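Local atomic coordinates of UPF0131 protein ykqA (Bacillus subtilis, PDB entry 2QIK), a protein that is a putative gamma-glutamylcyclotransferase, probably releasing 5-oxoproline from gamma-glutamyl compounds, although its natural substrate is not established. Residues Ile27-Arg32 / Met179-Gly184; Tyr57-Glu62 / Asp114-Gln119; Asp148-Asp153 / Tyr195-Tyr200. All blocks are in the same frame, centred on the assembly; numbering follows the deposited sequence.

Contacts 1 and 2 share the five-stranded antiparallel sheet of the N-terminal half, their centres about 13 Å apart. Strands 25-34 and 55-63 are neighbours in it, and V60 probably hydrogen-bonds both I27 (N to V60 O, 2.8 Å) and N28. From this sheet contact 1 reaches across to the C-terminal half of the chain, whereas contact 2 ties it to helix 115-122. The substrate loop 8-11, assigned by similarity, lies closer to contact 2: the side chain of Y57 is about 7 Å from that of Y8, that of Q30 about 12 Å. Contact 3 belongs to the C-terminal half, its centre about 27 Å from that of contact 1 and about 24 Å from that of contact 2.

Contact 1 (Ile27-Arg32 / Met179-Gly184)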
loop_
_atom_site.group_PDB
_atom_site.type_symbol
_atom_site.label_atom_id
_atom_site.label_comp_id
_atom_site.label_asym_id
_atom_site.label_seq_id
_atom_site.Cartn_x
_atom_site.Cartn_y
_atom_site.Cartn_z
ATOM N N ILE A 27 5.873 12.232 -4.615
ATOM C CA ILE A 27 6.567 11.507 -5.645
ATOM C C ILE A 27 6.281 9.969 -5.559
ATOM O O ILE A 27 6.165 9.303 -6.574
ATOM C CB ILE A 27 8.065 11.826 -5.562
ATOM C CG1 ILE A 27 8.353 13.338 -5.536
ATOM C CG2 ILE A 27 8.804 11.141 -6.744
ATOM C CD1 ILE A 27 7.721 14.050 -6.757
ATOM N N ASN A 28 6.226 9.454 -4.339
ATOM C CA ASN A 28 5.897 8.057 -4.123
ATOM C C ASN A 28 5.039 7.900 -2.906
ATOM O O ASN A 28 5.412 8.251 -1.804
ATOM C CB ASN A 28 7.153 7.225 -3.922
ATOM C CG ASN A 28 8.065 7.207 -5.116
ATOM O OD1 ASN A 28 7.888 6.359 -6.039
ATOM N ND2 ASN A 28 8.978 8.080 -5.138
ATOM N N GLU A 29 3.885 7.276 -3.112
ATOM C CA GLU A 29 3.026 6.870 -2.029
ATOM C C GLU A 29 3.499 5.601 -1.340
ATOM O O GLU A 29 3.160 5.370 -0.159
ATOM C CB GLU A 29 1.564 6.592 -2.549
ATOM C CG GLU A 29 0.928 7.799 -3.194
ATOM C CD GLU A 29 -0.401 7.505 -3.872
ATOM O OE1 GLU A 29 -0.908 8.376 -4.544
ATOM O OE2 GLU A 29 -0.981 6.431 -3.659
ATOM N N GLN A 30 4.255 4.800 -2.061
ATOM C CA GLN A 30 4.695 3.504 -1.552
ATOM C C GLN A 30 6.226 3.551 -1.522
ATOM O O GLN A 30 6.900 3.721 -2.538
ATOM C CB GLN A 30 4.240 2.351 -2.422
ATOM C CG GLN A 30 2.703 2.338 -2.652
ATOM C CD GLN A 30 1.878 2.346 -1.395
ATOM O OE1 GLN A 30 2.309 1.900 -0.334
ATOM N NE2 GLN A 30 0.613 2.838 -1.529
ATOM N N ALA A 31 6.823 3.483 -0.351
ATOM C CA ALA A 31 8.264 3.640 -0.214
ATOM C C ALA A 31 8.722 3.033 1.110
ATOM O O ALA A 31 7.922 2.915 2.041
ATOM C CB ALA A 31 8.665 5.106 -0.268
ATOM N N ARG A 32 9.988 2.682 1.192
ATOM C CA ARG A 32 10.526 2.102 2.419
ATOM C C ARG A 32 12.024 2.352 2.497
ATOM O O ARG A 32 12.708 2.559 1.513
ATOM C CB ARG A 32 10.215 0.574 2.535
ATOM C CG ARG A 32 11.003 -0.293 1.611
ATOM C CD ARG A 32 10.589 -1.735 1.702
ATOM N NE ARG A 32 11.493 -2.606 1.007
ATOM C CZ ARG A 32 11.399 -3.916 0.989
ATOM N NH1 ARG A 32 10.423 -4.528 1.623
ATOM N NH2 ARG A 32 12.328 -4.599 0.383
HETATM N N MSE A 179 -0.225 -4.341 -7.365
HETATM C CA MSE A 179 -0.306 -3.043 -8.029
HETATM C C MSE A 179 1.016 -2.322 -7.930
HETATM O O MSE A 179 1.588 -2.214 -6.859
HETATM C CB MSE A 179 -1.380 -2.141 -7.443
HETATM C CG MSE A 179 -2.796 -2.757 -7.558
HETATM SE SE MSE A 179 -4.115 -1.478 -7.115
HETATM C CE MSE A 179 -3.632 -1.220 -5.305
ATOM N N LEU A 180 1.536 -1.917 -9.068
ATOM C CA LEU A 180 2.815 -1.209 -9.143
ATOM C C LEU A 180 2.559 0.257 -9.287
ATOM O O LEU A 180 1.751 0.663 -10.131
ATOM C CB LEU A 180 3.608 -1.676 -10.322
ATOM C CG LEU A 180 5.099 -1.326 -10.387
ATOM C CD1 LEU A 180 5.837 -2.018 -9.275
ATOM C CD2 LEU A 180 5.701 -1.714 -11.737
ATOM N N GLU A 181 3.216 1.097 -8.468
ATOM C CA GLU A 181 3.012 2.559 -8.521
ATOM C C GLU A 181 3.906 3.113 -9.628
ATOM O O GLU A 181 4.972 3.657 -9.392
ATOM C CB GLU A 181 3.363 3.170 -7.180
ATOM C CG GLU A 181 2.913 4.602 -7.052
ATOM C CD GLU A 181 3.404 5.294 -5.824
ATOM O OE1 GLU A 181 4.109 4.692 -5.003
ATOM O OE2 GLU A 181 3.017 6.466 -5.627
ATOM N N ASP A 182 3.435 2.965 -10.870
ATOM C CA ASP A 182 4.205 3.255 -12.066
ATOM C C ASP A 182 3.597 4.314 -12.953
ATOM O O ASP A 182 4.058 4.524 -14.089
ATOM C CB ASP A 182 4.476 1.971 -12.859
ATOM C CG ASP A 182 3.237 1.318 -13.425
ATOM O OD1 ASP A 182 3.420 0.202 -14.061
ATOM O OD2 ASP A 182 2.107 1.907 -13.304
ATOM N N GLY A 183 2.534 4.965 -12.472
ATOM C CA GLY A 183 1.885 6.078 -13.176
ATOM C C GLY A 183 0.741 5.632 -14.046
ATOM O O GLY A 183 0.216 6.455 -14.794
ATOM N N GLY A 184 0.390 4.357 -14.063
ATOM C CA GLY A 184 -0.738 3.853 -14.833
ATOM C C GLY A 184 -2.044 4.216 -14.094
ATOM O O GLY A 184 -2.116 5.078 -13.206
HETATM O O HOH W 1 6.664 3.631 -5.203
#
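E181 sets its carboxylate against the main chain of E29 and Q30, one oxygen for each peptide N-H. OE2 of E181 accepts from E29 N at 2.8 Å through its syn lone pair, in a nearly straight bond (170° at the hydrogen). OE1 of E181 takes Q30 N at 2.9 Å, also on the syn side but somewhat out of the carboxylate plane and more bent, at 140°. Two donors spread over two oxygens fix the flat group against rotation. Glutamate suits the place because its chain is long: with CG anti to the backbone N (chi1 -168°) and the rest extended, it spans the 7.2 Å between its own CA and that of Q30. The CB of E29 closes in on OE2 of E181 at 3.4 Å, and that of Q30 on OE1 at 3.5 Å. Water 1 belongs to this tight part too, bridging the two segments at 2.8 Å from OE1 of E181 and 2.7 Å from O of Q30.

Strand 25-34 is interrupted here, which is consistent with these N-H groups being available to a side chain. I27 and N28 both face V60 in a classic beta bulge, and the chain then turns a corner at E29 and Q30. Across from it, E181 is the centre of an inverse gamma turn following L180, so the contact joins the N-terminal sheet to the C-terminal half of the chain. The amide of Q30 is buried between the halves, with R213, Y163 and the carbonyl of F216 as its partners.

The looser, solvent side is that of E29, whose partial exposure suits a second acid: its OE2 is 4.5 Å from OE2 of E181, a like-charge approach probably eased by the hydroxyl of Y163, which bonds to E29 OE2.

Contact 2 (Tyr57-Glu62 / Asp114-Gln119)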
loop_
_atom_site.group_PDB
_atom_site.type_symbol
_atom_site.label_atom_id
_atom_site.label_comp_id
_atom_site.label_asym_id
_atom_site.label_seq_id
_atom_site.Cartn_x
_atom_site.Cartn_y
_atom_site.Cartn_z
ATOM N N TYR A 57 8.207 1.937 6.490
ATOM C CA TYR A 57 7.390 2.308 5.353
ATOM C C TYR A 57 6.985 3.791 5.441
ATOM O O TYR A 57 6.838 4.332 6.533
ATOM C CB TYR A 57 6.172 1.401 5.221
ATOM C CG TYR A 57 6.601 0.030 4.813
ATOM C CD1 TYR A 57 6.961 -0.961 5.737
ATOM C CD2 TYR A 57 6.823 -0.241 3.472
ATOM C CE1 TYR A 57 7.497 -2.164 5.356
ATOM C CE2 TYR A 57 7.329 -1.459 3.070
ATOM C CZ TYR A 57 7.684 -2.426 4.007
ATOM O OH TYR A 57 8.296 -3.596 3.549
ATOM N N GLY A 58 6.869 4.440 4.305
ATOM C CA GLY A 58 6.501 5.807 4.292
ATOM C C GLY A 58 6.254 6.302 2.876
ATOM O O GLY A 58 5.924 5.535 1.979
ATOM N N GLU A 59 6.392 7.623 2.697
ATOM C CA GLU A 59 6.032 8.306 1.468
ATOM C C GLU A 59 7.138 9.292 1.131
ATOM O O GLU A 59 7.813 9.785 2.048
ATOM C CB GLU A 59 4.736 9.119 1.699
ATOM C CG GLU A 59 3.551 8.268 2.131
ATOM C CD GLU A 59 2.418 9.014 2.775
ATOM O OE1 GLU A 59 1.632 8.386 3.549
ATOM O OE2 GLU A 59 2.253 10.199 2.637
ATOM N N VAL A 60 7.348 9.541 -0.178
ATOM C CA VAL A 60 8.370 10.492 -0.623
ATOM C C VAL A 60 7.709 11.707 -1.225
ATOM O O VAL A 60 6.866 11.578 -2.108
ATOM C CB VAL A 60 9.312 9.867 -1.618
ATOM C CG1 VAL A 60 10.353 10.859 -2.134
ATOM C CG2 VAL A 60 10.003 8.607 -1.065
ATOM N N TYR A 61 8.114 12.882 -0.754
ATOM C CA TYR A 61 7.661 14.171 -1.252
ATOM C C TYR A 61 8.834 14.989 -1.754
ATOM O O TYR A 61 9.980 14.793 -1.363
ATOM C CB TYR A 61 6.966 14.947 -0.104
ATOM C CG TYR A 61 5.641 14.380 0.257
ATOM C CD1 TYR A 61 5.556 13.312 1.133
ATOM C CD2 TYR A 61 4.455 14.849 -0.265
ATOM C CE1 TYR A 61 4.394 12.707 1.440
ATOM C CE2 TYR A 61 3.261 14.256 0.027
ATOM C CZ TYR A 61 3.242 13.137 0.912
ATOM O OH TYR A 61 2.014 12.526 1.163
ATOM N N GLU A 62 8.512 15.939 -2.645
ATOM C CA GLU A 62 9.494 16.911 -3.068
ATOM C C GLU A 62 9.256 18.218 -2.284
ATOM O O GLU A 62 8.253 18.875 -2.467
ATOM C CB GLU A 62 9.300 17.178 -4.532
ATOM C CG GLU A 62 10.165 18.241 -5.013
ATOM C CD GLU A 62 11.359 17.837 -5.632
ATOM O OE1 GLU A 62 12.126 17.083 -4.903
ATOM O OE2 GLU A 62 11.505 18.388 -6.823
ATOM N N ASP A 114 5.243 0.278 9.854
ATOM C CA ASP A 114 4.296 1.113 9.129
ATOM C C ASP A 114 3.353 1.758 10.107
ATOM O O ASP A 114 2.528 1.108 10.753
ATOM C CB ASP A 114 3.572 0.254 8.070
ATOM C CG ASP A 114 2.723 1.076 7.137
ATOM O OD1 ASP A 114 2.633 0.646 5.948
ATOM O OD2 ASP A 114 2.122 2.082 7.557
ATOM N N TRP A 115 3.491 3.096 10.237
ATOM C CA TRP A 115 2.710 3.819 11.208
ATOM C C TRP A 115 1.213 3.761 10.950
ATOM O O TRP A 115 0.429 3.681 11.881
ATOM C CB TRP A 115 3.208 5.291 11.216
ATOM C CG TRP A 115 2.500 6.220 12.113
ATOM C CD1 TRP A 115 1.847 7.397 11.741
ATOM C CD2 TRP A 115 2.557 6.231 13.475
ATOM N NE1 TRP A 115 1.385 8.041 12.810
ATOM C CE2 TRP A 115 1.794 7.373 13.914
ATOM C CE3 TRP A 115 3.038 5.366 14.426
ATOM C CZ2 TRP A 115 1.566 7.702 15.240
ATOM C CZ3 TRP A 115 2.829 5.774 15.832
ATOM C CH2 TRP A 115 2.114 6.868 16.177
ATOM N N LYS A 116 0.818 3.867 9.691
ATOM C CA LYS A 116 -0.610 3.761 9.382
ATOM C C LYS A 116 -1.159 2.387 9.663
ATOM O O LYS A 116 -2.310 2.278 10.119
ATOM C CB LYS A 116 -0.838 4.177 7.928
ATOM C CG LYS A 116 -0.733 5.576 7.577
ATOM C CD LYS A 116 -1.304 5.973 6.273
ATOM C CE LYS A 116 -1.287 7.423 6.200
ATOM N NZ LYS A 116 -1.764 7.930 4.964
ATOM N N GLU A 117 -0.398 1.358 9.373
ATOM C CA GLU A 117 -0.840 0.008 9.702
ATOM C C GLU A 117 -0.954 -0.114 11.211
ATOM O O GLU A 117 -1.957 -0.640 11.711
ATOM C CB GLU A 117 0.169 -0.980 9.127
ATOM C CG GLU A 117 -0.215 -2.464 9.275
ATOM C CD GLU A 117 0.127 -3.139 10.539
ATOM O OE1 GLU A 117 -0.338 -4.303 10.702
ATOM O OE2 GLU A 117 0.897 -2.550 11.323
ATOM N N HIS A 118 -0.038 0.481 11.956
ATOM C CA HIS A 118 -0.071 0.427 13.396
ATOM C C HIS A 118 -1.319 1.137 13.886
ATOM O O HIS A 118 -1.965 0.703 14.855
ATOM C CB HIS A 118 1.200 1.043 13.970
ATOM C CG HIS A 118 1.105 1.362 15.446
ATOM N ND1 HIS A 118 1.003 2.631 15.981
ATOM C CD2 HIS A 118 1.181 0.524 16.484
ATOM C CE1 HIS A 118 0.959 2.542 17.303
ATOM N NE2 HIS A 118 1.058 1.272 17.633
ATOM N N GLN A 119 -1.650 2.297 13.332
ATOM C CA GLN A 119 -2.853 3.053 13.773
ATOM C C GLN A 119 -4.115 2.243 13.529
ATOM O O GLN A 119 -4.993 2.194 14.337
ATOM C CB GLN A 119 -2.921 4.374 13.044
ATOM C CG GLN A 119 -1.802 5.383 13.489
ATOM C CD GLN A 119 -1.832 6.639 12.675
ATOM O OE1 GLN A 119 -1.880 7.753 13.269
ATOM N NE2 GLN A 119 -1.881 6.517 11.409
HETATM O O HOH W 2 4.990 4.732 8.439
HETATM O O HOH W 3 -0.286 6.942 3.251
#
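E59 and K116 meet through their charged ends, OE1 of E59 standing 3.7 Å from NZ of K116 in a long salt bridge. Both chains are extended and they cross at about a right angle, the lysine reaching back from the first turn of helix 115-122 toward strand 55-63. Water 3 is modelled between the two charges at distances too short to be trusted. At the start of the helix, CB of Y57 packs against OD1 of D114 at 3.7 Å, the carboxylate plane turned only 22° from that of the ring, though the side chains cross at about a right angle. Water 2 makes the other link: it donates to O of Y57 (2.7 Å) and accepts from N of W115 (2.9 Å), serving a first-turn N-H that has no carbonyl of the helix before it.

One shell out, D114 is the N-cap residue, and its bond from E117 N holds the carboxylate over the helix start. A chi1 of -171° swings the group back over the first turn, where OD2 of D114 accepts from E117 N at 3.2 Å from above the carboxylate plane. A short polar side chain is what this position needs. OE2 of E59 is fixed by the hydroxyl of Y61, two residues along on the same strand, which donates to it at 2.8 Å nearly along the C-O axis.

Farther out, R12 bridges the two acids, NE to OE1 of E59 and NH1 to OD2 of D114, while the phenol of Y57 turns away to R32. NZ of K116 also meets D228 and O of K13, which with R12 directly follows the substrate loop assigned by similarity. Buried acids alternating with R12 and K116 would probably balance one another's charge, and they tie sheet, helix start and the chain leaving that loop into one polar network.

Contact 3 (Asp148-Asp153 / Tyr195-Tyr200); sequences DHYFQD and YSALSY
Y150 and F151 lean on A197, S196 and Y200, packing the connection between helix 140-145 and strand 154-161 against the start of helix 198-204. Both sides are built from short helical turns: a 3-10 turn begins at D148, and another, at 195-197, comes just ahead of helix 198-204. The contact lies in the C-terminal half of the chain, away from the substrate loop.

The chief apolar interaction is a CH-pi contact. The methyl of A197 sits over one face of the Y150 ring, 4.0 Å from its centroid and 26° off the ring normal, displaced toward the rim so that CD2 of Y150 is its nearest atom, at 3.6 Å. Alanine suits the spot, since its small side chain lets the turn come close to the ring. CE1 of H149 lies over the centre of the opposite face, 3.3 Å above the plane, and the phenol is thus sandwiched. More lightly, CE2 of F151 meets CD2 of Y200 at 4.4 Å. F151 is placed by its own neighbours, stacked on F142 and edge-to-face with Y191, while the hydroxyl of Y200 bonds to R204.

The polar part lies at the hydroxyl end of the tyrosine, beside the exposed S196. That serine adopts chi1 63°, which places OG between its backbone N and carbonyl carbon and directs it to the phenol: OG of S196 donates to OH of Y150 at 2.8 Å. Replacing Y150 by an alanine would probably leave the A197 methyl without its aromatic cover and the S196 hydroxyl without its acceptor. The same OG of S196 also lies 3.3 Å from CZ of Y150.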
loop_
_atom_site.group_PDB
_atom_site.type_symbol
_atom_site.label_atom_id
_atom_site.label_comp_id
_atom_site.label_asym_id
_atom_site.label_seq_id
_atom_site.Cartn_x
_atom_site.Cartn_y
_atom_site.Cartn_z
ATOM N N ASP A 148 -17.623 -14.847 3.778
ATOM C CA ASP A 148 -18.295 -14.025 2.756
ATOM C C ASP A 148 -19.286 -13.057 3.326
ATOM O O ASP A 148 -19.504 -12.007 2.739
ATOM C CB ASP A 148 -18.946 -14.830 1.611
ATOM C CG ASP A 148 -19.206 -13.980 0.410
ATOM O OD1 ASP A 148 -18.292 -13.254 -0.036
ATOM O OD2 ASP A 148 -20.302 -14.007 -0.158
ATOM N N HIS A 149 -19.870 -13.381 4.471
ATOM C CA HIS A 149 -20.747 -12.464 5.152
ATOM C C HIS A 149 -20.131 -11.095 5.432
ATOM O O HIS A 149 -20.864 -10.111 5.577
ATOM C CB HIS A 149 -21.270 -13.102 6.446
ATOM C CG HIS A 149 -20.248 -13.414 7.490
ATOM N ND1 HIS A 149 -19.894 -12.508 8.462
ATOM C CD2 HIS A 149 -19.432 -14.484 7.646
ATOM C CE1 HIS A 149 -18.968 -13.051 9.228
ATOM N NE2 HIS A 149 -18.653 -14.236 8.755
ATOM N N TYR A 150 -18.794 -11.021 5.487
ATOM C CA TYR A 150 -18.086 -9.747 5.690
ATOM C C TYR A 150 -17.915 -8.933 4.406
ATOM O O TYR A 150 -17.593 -7.780 4.472
ATOM C CB TYR A 150 -16.735 -9.981 6.271
ATOM C CG TYR A 150 -16.676 -10.433 7.702
ATOM C CD1 TYR A 150 -17.428 -9.805 8.702
ATOM C CD2 TYR A 150 -15.837 -11.436 8.112
ATOM C CE1 TYR A 150 -17.287 -10.146 10.047
ATOM C CE2 TYR A 150 -15.723 -11.800 9.410
ATOM C CZ TYR A 150 -16.443 -11.118 10.400
ATOM O OH TYR A 150 -16.331 -11.377 11.751
ATOM N N PHE A 151 -18.101 -9.586 3.235
ATOM C CA PHE A 151 -17.714 -9.066 1.932
ATOM C C PHE A 151 -19.001 -8.870 1.106
ATOM O O PHE A 151 -18.975 -8.857 -0.128
ATOM C CB PHE A 151 -16.667 -9.902 1.256
ATOM C CG PHE A 151 -15.383 -9.912 1.996
ATOM C CD1 PHE A 151 -14.448 -8.919 1.841
ATOM C CD2 PHE A 151 -15.110 -10.924 2.901
ATOM C CE1 PHE A 151 -13.313 -8.906 2.550
ATOM C CE2 PHE A 151 -13.951 -10.934 3.634
ATOM C CZ PHE A 151 -13.040 -9.926 3.470
ATOM N N GLN A 152 -20.118 -8.596 1.790
ATOM C CA GLN A 152 -21.438 -8.385 1.144
ATOM C C GLN A 152 -21.921 -6.934 1.225
ATOM O O GLN A 152 -23.099 -6.616 0.990
ATOM C CB GLN A 152 -22.431 -9.404 1.724
ATOM C CG GLN A 152 -22.171 -10.846 1.266
ATOM C CD GLN A 152 -22.904 -11.941 2.064
ATOM O OE1 GLN A 152 -22.655 -13.142 1.848
ATOM N NE2 GLN A 152 -23.718 -11.536 2.991
ATOM N N ASP A 153 -20.996 -6.036 1.555
ATOM C CA ASP A 153 -21.327 -4.581 1.555
ATOM C C ASP A 153 -20.255 -3.864 0.702
ATOM O O ASP A 153 -19.473 -3.025 1.184
ATOM C CB ASP A 153 -21.357 -3.993 2.994
ATOM C CG ASP A 153 -21.899 -2.580 3.075
ATOM O OD1 ASP A 153 -22.537 -2.071 2.149
ATOM O OD2 ASP A 153 -21.722 -1.958 4.083
ATOM N N TYR A 195 -13.689 -4.474 11.242
ATOM C CA TYR A 195 -12.363 -4.773 11.778
ATOM C C TYR A 195 -12.150 -6.303 11.960
ATOM O O TYR A 195 -11.051 -6.812 11.769
ATOM C CB TYR A 195 -12.162 -4.045 13.070
ATOM C CG TYR A 195 -10.778 -4.233 13.633
ATOM C CD1 TYR A 195 -9.669 -3.680 13.060
ATOM C CD2 TYR A 195 -10.579 -4.964 14.809
ATOM C CE1 TYR A 195 -8.411 -3.867 13.564
ATOM C CE2 TYR A 195 -9.318 -5.156 15.327
ATOM C CZ TYR A 195 -8.250 -4.582 14.714
ATOM O OH TYR A 195 -6.994 -4.782 15.277
ATOM N N SER A 196 -13.175 -7.007 12.392
ATOM C CA SER A 196 -13.078 -8.382 12.678
ATOM C C SER A 196 -12.790 -9.241 11.449
ATOM O O SER A 196 -12.437 -10.422 11.608
ATOM C CB SER A 196 -14.315 -8.922 13.343
ATOM O OG SER A 196 -15.423 -8.803 12.484
ATOM N N ALA A 197 -12.922 -8.700 10.245
ATOM C CA ALA A 197 -12.541 -9.407 8.993
ATOM C C ALA A 197 -11.075 -9.279 8.693
ATOM O O ALA A 197 -10.573 -9.943 7.758
ATOM C CB ALA A 197 -13.339 -8.846 7.875
ATOM N N LEU A 198 -10.320 -8.437 9.391
ATOM C CA LEU A 198 -8.961 -8.162 8.972
ATOM C C LEU A 198 -7.984 -9.288 9.113
ATOM O O LEU A 198 -7.105 -9.476 8.226
ATOM C CB LEU A 198 -8.423 -6.945 9.778
ATOM C CG LEU A 198 -7.183 -6.301 9.262
ATOM C CD1 LEU A 198 -7.283 -5.885 7.731
ATOM C CD2 LEU A 198 -6.894 -5.114 10.132
ATOM N N SER A 199 -8.037 -10.042 10.205
ATOM C CA SER A 199 -7.029 -11.072 10.356
ATOM C C SER A 199 -7.158 -12.176 9.293
ATOM O O SER A 199 -6.137 -12.728 8.859
ATOM C CB SER A 199 -6.953 -11.634 11.781
ATOM O OG SER A 199 -8.123 -12.324 12.147
ATOM N N TYR A 200 -8.376 -12.431 8.805
ATOM C CA TYR A 200 -8.570 -13.348 7.671
ATOM C C TYR A 200 -7.741 -12.821 6.493
ATOM O O TYR A 200 -7.042 -13.579 5.812
ATOM C CB TYR A 200 -10.062 -13.404 7.298
ATOM C CG TYR A 200 -10.267 -14.001 5.921
ATOM C CD1 TYR A 200 -10.173 -15.353 5.733
ATOM C CD2 TYR A 200 -10.440 -13.211 4.832
ATOM C CE1 TYR A 200 -10.238 -15.904 4.494
ATOM C CE2 TYR A 200 -10.541 -13.729 3.598
ATOM C CZ TYR A 200 -10.439 -15.092 3.401
ATOM O OH TYR A 200 -10.552 -15.617 2.113
#